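Local coordinates for protein neutral ceramidase (Pseudomonas aeruginosa, PDB 2ZWS) that hydrolyses the N-acyl bond of ceramides to give sphingosine and a free fatty acid, and also runs the reverse synthesis, using one zinc ion per subunit, at residues Y58-H71 with V436-Y448. Residues are numbered along the deposited sequence; the frame is centred on the assembly and turned at random. Where two conformers were deposited one is given.
Sequences YVNTDLGMIFQAVH and VVFNGYANAYASY. With ZN (zinc ion), chain B; FMT (formic acid), chain D; FMT (formic acid), chain E.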
ATOM      1  N   TYR A  58      -0.598   9.429  11.081  1.00  9.66           N
ATOM      2  CA  TYR A  58      -0.874   8.988   9.724  1.00 10.66           C
ATOM      3  C   TYR A  58       0.146   7.906   9.357  1.00 10.46           C
ATOM      4  O   TYR A  58       1.344   8.075   9.602  1.00 10.94           O
ATOM      5  CB  TYR A  58      -0.739  10.185   8.755  1.00 10.83           C
ATOM      6  CG  TYR A  58      -0.761   9.801   7.311  1.00 12.29           C
ATOM      7  CD1 TYR A  58       0.425   9.534   6.613  1.00 10.57           C
ATOM      8  CD2 TYR A  58      -1.972   9.688   6.646  1.00 12.81           C
ATOM      9  CE1 TYR A  58       0.412   9.154   5.278  1.00 11.50           C
ATOM     10  CE2 TYR A  58      -2.015   9.328   5.287  1.00 12.43           C
ATOM     11  CZ  TYR A  58      -0.820   9.054   4.622  1.00 12.47           C
ATOM     12  OH  TYR A  58      -0.866   8.692   3.293  1.00 14.16           O
ATOM     13  N   VAL A  59      -0.353   6.759   8.887  1.00  9.94           N
ATOM     14  CA  VAL A  59       0.531   5.669   8.479  1.00  9.78           C
ATOM     15  C   VAL A  59       0.271   5.321   7.025  1.00 10.43           C
ATOM     16  O   VAL A  59      -0.884   5.063   6.647  1.00 11.37           O
ATOM     17  CB  VAL A  59       0.356   4.375   9.382  1.00 10.04           C
ATOM     18  CG1 VAL A  59       1.373   3.327   9.004  1.00 11.51           C
ATOM     19  CG2 VAL A  59       0.456   4.703  10.896  1.00 10.92           C
ATOM     20  N   ASN A  60       1.314   5.363   6.194  1.00  9.91           N
ATOM     21  CA  ASN A  60       1.157   4.886   4.824  1.00  9.80           C
ATOM     22  C   ASN A  60       1.872   3.533   4.678  1.00 11.17           C
ATOM     23  O   ASN A  60       2.972   3.349   5.203  1.00 12.38           O
ATOM     24  CB  ASN A  60       1.706   5.894   3.788  1.00 11.16           C
ATOM     25  CG  ASN A  60       1.197   5.631   2.381  1.00 12.00           C
ATOM     26  OD1 ASN A  60      -0.006   5.462   2.144  1.00 15.12           O
ATOM     27  ND2 ASN A  60       2.109   5.658   1.444  1.00 12.19           N
ATOM     28  N   THR A  61       1.204   2.573   4.038  1.00 10.34           N
ATOM     29  CA  THR A  61       1.679   1.200   3.987  1.00 11.48           C
ATOM     30  C   THR A  61       1.923   0.724   2.546  1.00 10.96           C
ATOM     31  O   THR A  61       1.145   1.041   1.609  1.00 11.23           O
ATOM     32  CB  THR A  61       0.647   0.237   4.659  1.00 12.39           C
ATOM     33  OG1 THR A  61      -0.602   0.268   3.929  1.00 13.03           O
ATOM     34  CG2 THR A  61       0.437   0.609   6.168  1.00 12.59           C
ATOM     35  N   ASP A  62       2.989  -0.061   2.379  1.00 11.39           N
ATOM     36  CA  ASP A  62       3.305  -0.677   1.092  1.00 11.07           C
ATOM     37  C   ASP A  62       2.413  -1.927   0.830  1.00 11.38           C
ATOM     38  O   ASP A  62       2.920  -3.055   0.749  1.00 11.45           O
ATOM     39  CB  ASP A  62       4.792  -1.070   1.034  1.00 13.19           C
ATOM     40  CG  ASP A  62       5.751   0.116   0.991  1.00 14.37           C
ATOM     41  OD1 ASP A  62       5.504   1.092   0.251  1.00 18.31           O
ATOM     42  OD2 ASP A  62       6.817   0.033   1.646  1.00 14.83           O
ATOM     43  N   LEU A  63       1.114  -1.692   0.687  1.00 10.49           N
ATOM     44  CA  LEU A  63       0.109  -2.750   0.540  1.00  9.84           C
ATOM     45  C   LEU A  63      -0.830  -2.400  -0.600  1.00 10.19           C
ATOM     46  O   LEU A  63      -0.940  -1.231  -0.990  1.00 10.83           O
ATOM     47  CB  LEU A  63      -0.746  -2.877   1.820  1.00  9.88           C
ATOM     48  CG  LEU A  63       0.049  -3.253   3.076  1.00 10.43           C
ATOM     49  CD1 LEU A  63      -0.816  -3.162   4.297  1.00 12.23           C
ATOM     50  CD2 LEU A  63       0.622  -4.667   2.918  1.00 13.42           C
ATOM     51  N   GLY A  64      -1.569  -3.395  -1.105  1.00  9.93           N
ATOM     52  CA  GLY A  64      -2.591  -3.139  -2.118  1.00 11.13           C
ATOM     53  C   GLY A  64      -3.693  -2.264  -1.563  1.00 12.30           C
ATOM     54  O   GLY A  64      -4.246  -1.406  -2.264  1.00 13.02           O
ATOM     55  N   MET A  65      -4.006  -2.467  -0.282  1.00 12.90           N
ATOM     56  CA  MET A  65      -5.049  -1.677   0.355  1.00 14.45           C
ATOM     57  C   MET A  65      -4.988  -1.889   1.850  1.00 13.89           C
ATOM     58  O   MET A  65      -4.240  -2.758   2.333  1.00 13.69           O
ATOM     59  CB  MET A  65      -6.426  -2.022  -0.207  1.00 17.29           C
ATOM     60  CG  MET A  65      -6.698  -3.467  -0.324  1.00 17.64           C
ATOM     61  SD  MET A  65      -6.021  -4.372  -1.786  1.00 17.26           S
ATOM     62  CE  MET A  65      -6.891  -3.681  -3.176  1.00 20.07           C
ATOM     63  N   ILE A  66      -5.725  -1.066   2.597  1.00 14.37           N
ATOM     64  CA  ILE A  66      -5.810  -1.370   4.031  0.50 14.91           C
ATOM     65  C   ILE A  66      -7.233  -1.755   4.360  1.00 14.95           C
ATOM     66  O   ILE A  66      -8.175  -0.980   4.408  1.00 18.50           O
ATOM     67  CB  ILE A  66      -5.242  -0.306   4.990  0.50 15.64           C
ATOM     68  CG1 ILE A  66      -5.947   1.004   4.743  0.50 13.98           C
ATOM     69  CG2 ILE A  66      -3.712  -0.185   4.840  0.50 16.41           C
ATOM     70  CD1 ILE A  66      -5.288   1.759   3.740  0.50 18.02           C
ATOM     71  N   PHE A  67      -7.364  -3.042   4.560  1.00 13.23           N
ATOM     72  CA  PHE A  67      -8.685  -3.610   4.741  1.00 12.18           C
ATOM     73  C   PHE A  67      -9.248  -3.310   6.122  1.00 12.03           C
ATOM     74  O   PHE A  67      -8.490  -3.119   7.084  1.00 11.82           O
ATOM     75  CB  PHE A  67      -8.623  -5.117   4.540  1.00 12.10           C
ATOM     76  CG  PHE A  67      -8.328  -5.545   3.111  1.00 12.13           C
ATOM     77  CD1 PHE A  67      -7.153  -6.251   2.841  1.00 12.28           C
ATOM     78  CD2 PHE A  67      -9.197  -5.221   2.054  1.00 12.99           C
ATOM     79  CE1 PHE A  67      -6.849  -6.690   1.580  1.00 13.32           C
ATOM     80  CE2 PHE A  67      -8.906  -5.666   0.734  1.00 12.91           C
ATOM     81  CZ  PHE A  67      -7.719  -6.414   0.513  1.00 10.89           C
ATOM     82  N   GLN A  68     -10.575  -3.302   6.228  1.00 12.02           N
ATOM     83  CA  GLN A  68     -11.232  -3.078   7.500  1.00 12.33           C
ATOM     84  C   GLN A  68     -10.692  -3.981   8.623  1.00 12.21           C
ATOM     85  O   GLN A  68     -10.495  -3.519   9.753  1.00 12.54           O
ATOM     86  CB  GLN A  68     -12.738  -3.223   7.350  1.00 13.38           C
ATOM     87  CG  GLN A  68     -13.487  -2.933   8.601  1.00 13.95           C
ATOM     88  CD  GLN A  68     -14.868  -2.408   8.280  1.00 14.65           C
ATOM     89  OE1 GLN A  68     -15.836  -3.187   8.119  1.00 15.23           O
ATOM     90  NE2 GLN A  68     -14.965  -1.092   8.100  1.00 14.85           N
ATOM     91  N   ALA A  69     -10.434  -5.247   8.316  1.00 12.37           N
ATOM     92  CA  ALA A  69      -9.909  -6.160   9.350  1.00 11.68           C
ATOM     93  C   ALA A  69      -8.582  -5.694  10.002  1.00 11.97           C
ATOM     94  O   ALA A  69      -8.360  -5.848  11.219  1.00 12.57           O
ATOM     95  CB  ALA A  69      -9.753  -7.559   8.749  1.00 13.16           C
ATOM     96  N   VAL A  70      -7.692  -5.151   9.171  1.00 10.20           N
ATOM     97  CA  VAL A  70      -6.428  -4.587   9.621  1.00 10.63           C
ATOM     98  C   VAL A  70      -6.715  -3.353  10.465  1.00 11.00           C
ATOM     99  O   VAL A  70      -6.170  -3.225  11.557  1.00 11.68           O
ATOM    100  CB  VAL A  70      -5.535  -4.271   8.394  1.00  9.83           C
ATOM    101  CG1 VAL A  70      -4.272  -3.495   8.817  1.00 11.79           C
ATOM    102  CG2 VAL A  70      -5.170  -5.584   7.660  1.00 11.76           C
ATOM    103  N   HIS A  71      -7.525  -2.421   9.952  1.00 10.24           N
ATOM    104  CA  HIS A  71      -7.859  -1.205  10.700  1.00 10.38           C
ATOM    105  C   HIS A  71      -8.398  -1.530  12.093  1.00 11.09           C
ATOM    106  O   HIS A  71      -7.911  -0.998  13.104  1.00 11.52           O
ATOM    107  CB  HIS A  71      -8.877  -0.421   9.867  1.00 11.38           C
ATOM    108  CG  HIS A  71      -9.366   0.829  10.513  1.00 10.78           C
ATOM    109  ND1 HIS A  71     -10.683   0.991  10.884  1.00 13.14           N
ATOM    110  CD2 HIS A  71      -8.742   2.002  10.803  1.00 12.20           C
ATOM    111  CE1 HIS A  71     -10.847   2.197  11.400  1.00 13.87           C
ATOM    112  NE2 HIS A  71      -9.687   2.830  11.358  1.00 12.67           N
ATOM    113  N   VAL A 436      -6.982  21.065   0.528  1.00 15.73           N
ATOM    114  CA  VAL A 436      -7.646  19.806   0.877  1.00 15.21           C
ATOM    115  C   VAL A 436      -6.967  18.690   0.105  1.00 15.78           C
ATOM    116  O   VAL A 436      -6.866  18.754  -1.106  1.00 15.87           O
ATOM    117  CB  VAL A 436      -9.145  19.864   0.530  1.00 15.08           C
ATOM    118  CG1 VAL A 436      -9.826  18.528   0.804  1.00 14.69           C
ATOM    119  CG2 VAL A 436      -9.826  20.991   1.314  1.00 16.32           C
ATOM    120  N   VAL A 437      -6.424  17.720   0.831  1.00 14.94           N
ATOM    121  CA  VAL A 437      -5.748  16.587   0.202  1.00 15.41           C
ATOM    122  C   VAL A 437      -6.652  15.355   0.332  1.00 14.27           C
ATOM    123  O   VAL A 437      -7.096  15.029   1.433  1.00 14.63           O
ATOM    124  CB  VAL A 437      -4.404  16.288   0.878  1.00 15.66           C
ATOM    125  CG1 VAL A 437      -3.794  15.034   0.269  1.00 17.42           C
ATOM    126  CG2 VAL A 437      -3.457  17.458   0.685  1.00 18.48           C
ATOM    127  N   PHE A 438      -6.930  14.698  -0.790  1.00 14.57           N
ATOM    128  CA  PHE A 438      -7.811  13.547  -0.786  1.00 13.19           C
ATOM    129  C   PHE A 438      -6.964  12.281  -0.819  1.00 13.37           C
ATOM    130  O   PHE A 438      -6.318  12.031  -1.812  1.00 15.10           O
ATOM    131  CB  PHE A 438      -8.717  13.619  -2.017  1.00 13.91           C
ATOM    132  CG  PHE A 438      -9.750  12.544  -2.066  1.00 13.31           C
ATOM    133  CD1 PHE A 438     -11.031  12.760  -1.586  1.00 17.28           C
ATOM    134  CD2 PHE A 438      -9.433  11.287  -2.588  1.00 13.63           C
ATOM    135  CE1 PHE A 438     -12.000  11.742  -1.624  1.00 17.07           C
ATOM    136  CE2 PHE A 438     -10.396  10.269  -2.645  1.00 15.22           C
ATOM    137  CZ  PHE A 438     -11.679  10.498  -2.149  1.00 15.48           C
ATOM    138  N   ASN A 439      -6.931  11.516   0.267  1.00 12.95           N
ATOM    139  CA  ASN A 439      -6.162  10.272   0.297  1.00 12.57           C
ATOM    140  C   ASN A 439      -7.101   9.076   0.199  1.00 12.50           C
ATOM    141  O   ASN A 439      -7.741   8.727   1.179  1.00 12.46           O
ATOM    142  CB  ASN A 439      -5.333  10.240   1.602  1.00 11.44           C
ATOM    143  CG  ASN A 439      -4.204   9.204   1.581  1.00 11.92           C
ATOM    144  OD1 ASN A 439      -4.303   8.120   0.954  1.00 15.49           O
ATOM    145  ND2 ASN A 439      -3.136   9.523   2.280  1.00 10.26           N
ATOM    146  N   GLY A 440      -7.220   8.484  -0.994  1.00 12.77           N
ATOM    147  CA  GLY A 440      -7.969   7.228  -1.216  1.00 13.24           C
ATOM    148  C   GLY A 440      -7.212   6.061  -0.590  1.00 12.57           C
ATOM    149  O   GLY A 440      -6.101   6.240  -0.059  1.00 13.23           O
ATOM    150  N   TYR A 441      -7.793   4.866  -0.657  1.00 12.44           N
ATOM    151  CA  TYR A 441      -7.161   3.649  -0.120  1.00 11.66           C
ATOM    152  C   TYR A 441      -6.878   3.765   1.383  1.00 11.62           C
ATOM    153  O   TYR A 441      -5.878   3.231   1.867  1.00 12.36           O
ATOM    154  CB  TYR A 441      -5.846   3.316  -0.840  1.00 13.38           C
ATOM    155  CG  TYR A 441      -5.962   3.326  -2.347  1.00 13.26           C
ATOM    156  CD1 TYR A 441      -6.344   2.178  -3.037  1.00 13.11           C
ATOM    157  CD2 TYR A 441      -5.719   4.494  -3.079  1.00 15.04           C
ATOM    158  CE1 TYR A 441      -6.465   2.183  -4.451  1.00 14.13           C
ATOM    159  CE2 TYR A 441      -5.840   4.526  -4.470  1.00 13.59           C
ATOM    160  CZ  TYR A 441      -6.225   3.372  -5.148  1.00 14.38           C
ATOM    161  OH  TYR A 441      -6.340   3.448  -6.504  1.00 14.79           O
ATOM    162  N   ALA A 442      -7.762   4.437   2.119  1.00 10.65           N
ATOM    163  CA  ALA A 442      -7.536   4.629   3.572  1.00 10.62           C
ATOM    164  C   ALA A 442      -8.576   3.915   4.444  1.00 10.15           C
ATOM    165  O   ALA A 442      -9.796   4.010   4.179  1.00 11.47           O
ATOM    166  CB  ALA A 442      -7.512   6.121   3.929  1.00 11.68           C
ATOM    167  N   ASN A 443      -8.085   3.207   5.472  1.00 10.01           N
ATOM    168  CA  ASN A 443      -8.881   2.635   6.559  1.00 10.44           C
ATOM    169  C   ASN A 443      -9.769   1.430   6.233  1.00 10.58           C
ATOM    170  O   ASN A 443     -10.062   0.644   7.139  1.00 10.50           O
ATOM    171  CB  ASN A 443      -9.693   3.702   7.306  1.00 10.78           C
ATOM    172  CG  ASN A 443      -8.828   4.796   7.922  1.00 10.58           C
ATOM    173  OD1 ASN A 443      -9.239   5.977   7.938  1.00 14.86           O
ATOM    174  ND2 ASN A 443      -7.688   4.425   8.473  1.00  9.56           N
ATOM    175  N   ALA A 444     -10.204   1.290   4.981  1.00 10.67           N
ATOM    176  CA  ALA A 444     -10.897   0.076   4.511  1.00 10.72           C
ATOM    177  C   ALA A 444     -10.763   0.059   3.009  1.00 11.75           C
ATOM    178  O   ALA A 444     -10.169   0.981   2.428  1.00 11.74           O
ATOM    179  CB  ALA A 444     -12.362   0.067   4.932  1.00 11.92           C
ATOM    180  N   TYR A 445     -11.318  -0.967   2.377  1.00 11.63           N
ATOM    181  CA  TYR A 445     -11.315  -0.999   0.918  1.00 12.55           C
ATOM    182  C   TYR A 445     -12.656  -1.455   0.410  1.00 12.39           C
ATOM    183  O   TYR A 445     -13.105  -2.550   0.722  1.00 13.08           O
ATOM    184  CB  TYR A 445     -10.212  -1.931   0.425  1.00 12.88           C
ATOM    185  CG  TYR A 445     -10.137  -1.956  -1.071  1.00 12.82           C
ATOM    186  CD1 TYR A 445      -9.497  -0.934  -1.789  1.00 13.25           C
ATOM    187  CD2 TYR A 445     -10.751  -2.986  -1.780  1.00 12.79           C
ATOM    188  CE1 TYR A 445      -9.476  -0.959  -3.205  1.00 11.16           C
ATOM    189  CE2 TYR A 445     -10.700  -3.037  -3.160  1.00 12.42           C
ATOM    190  CZ  TYR A 445     -10.080  -2.018  -3.878  1.00 13.07           C
ATOM    191  OH  TYR A 445     -10.045  -2.060  -5.242  1.00 13.79           O
ATOM    192  N   ALA A 446     -13.295  -0.601  -0.388  1.00 11.60           N
ATOM    193  CA  ALA A 446     -14.630  -0.910  -0.919  1.00 12.44           C
ATOM    194  C   ALA A 446     -14.637  -0.620  -2.424  1.00 12.60           C
ATOM    195  O   ALA A 446     -15.548   0.037  -2.944  1.00 13.88           O
ATOM    196  CB  ALA A 446     -15.685  -0.097  -0.167  1.00 13.73           C
ATOM    197  N   SER A 447     -13.634  -1.154  -3.112  1.00 13.02           N
ATOM    198  CA  SER A 447     -13.552  -1.121  -4.568  1.00 13.36           C
ATOM    199  C   SER A 447     -13.510   0.297  -5.147  1.00 13.41           C
ATOM    200  O   SER A 447     -12.808   1.121  -4.647  1.00 13.85           O
ATOM    201  CB  SER A 447     -14.655  -2.022  -5.164  1.00 13.49           C
ATOM    202  OG  SER A 447     -14.410  -3.369  -4.777  1.00 14.37           O
ATOM    203  N   TYR A 448     -14.283   0.589  -6.195  1.00 12.41           N
ATOM    204  CA  TYR A 448     -14.091   1.825  -6.975  1.00 14.30           C
ATOM    205  C   TYR A 448     -15.204   2.855  -6.792  1.00 13.76           C
ATOM    206  O   TYR A 448     -16.335   2.509  -6.438  1.00 14.51           O
ATOM    207  CB  TYR A 448     -13.869   1.508  -8.474  1.00 13.66           C
ATOM    208  CG  TYR A 448     -12.511   0.893  -8.766  1.00 14.26           C
ATOM    209  CD1 TYR A 448     -12.251  -0.456  -8.525  1.00 14.63           C
ATOM    210  CD2 TYR A 448     -11.485   1.663  -9.299  1.00 14.40           C
ATOM    211  CE1 TYR A 448     -10.959  -1.019  -8.770  1.00 12.90           C
ATOM    212  CE2 TYR A 448     -10.235   1.134  -9.588  1.00 15.13           C
ATOM    213  CZ  TYR A 448      -9.945  -0.210  -9.312  1.00 13.72           C
ATOM    214  OH  TYR A 448      -8.657  -0.702  -9.576  1.00 16.25           O
TER
HETATM  215 ZN    ZN B 647      -6.893  -0.220  -8.403  1.00 14.79          ZN
HETATM  216  C   FMT D 649     -12.299  -4.420   3.336  1.00 14.68           C
HETATM  217  O1  FMT D 649     -11.987  -3.318   3.850  1.00 13.16           O
HETATM  218  O2  FMT D 649     -12.054  -5.530   3.860  1.00 13.97           O
HETATM  219  C   FMT E 650       5.513   4.913   0.174  1.00 24.16           C
HETATM  220  O1  FMT E 650       6.044   3.877  -0.348  1.00 22.51           O
HETATM  221  O2  FMT E 650       4.874   5.072   1.262  1.00 22.24           O
HETATM  222  O   HOH W   1      -7.575   0.786   1.429  1.00 14.70           O
HETATM  223  O   HOH W   2     -12.245   0.186   8.713  1.00 12.91           O
HETATM  224  O   HOH W   3      -6.356  -2.217  -8.848  1.00 20.14           O
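The Tyr445 ring is sandwiched: Met65 CE sits over the centre of one face, 3.7 Å from the ring centroid, and the backbone N of Ser447 lies above the opposite face toward the rim. Met65 bends at chi2 and chi3, which brings its methyl onto the ring; SD stands farther above the same face, 4.8 Å from the centroid, in a Met-aromatic contact. Phe67 runs side by side with Tyr445, its CD2 3.8 Å from Tyr445 CB, while Met65 CG rests on one face of the Phe67 ring and O1 of the chain D formate, probably from the crystallisation liquor, lies in plane at its edge. Over one face of the His71 imidazole, offset toward the rim, comes Asn443 CB. At the other end of the contact, Asn439 meets the edge of the Tyr58 ring near the hydroxyl, with amide and ring planes 49° apart.

Between these groups water and formate bridge the segments. One water accepts from Ile66 N and donates to Ala444 O; a second links side chain to backbone, accepting from Gln68 NE2, which is also hydrogen-bonded to Val392 O, and donating to Asn443 O at 2.7 Å. The same formate O1 receives two nearly straight bonds, from Gln68 N (2.8 Å, 166°) and Tyr445 N (2.9 Å, 162°), beside the start of helix 68-81; Ser106 OG also bonds this formate.

Tyr448 OH binds zinc at 2.2 Å together with His97, His204, Glu411 and a water. In the second shell, the hydroxyls of Tyr441 and Tyr445 are hydrogen-bonded to Glu411, and Gly64 O to His97. Two backbone N-H groups converging on one oxygen, beside Gln68, Ser106 and Tyr445, which probably contact substrate, are consistent with a site for a polar substrate group, away from the zinc.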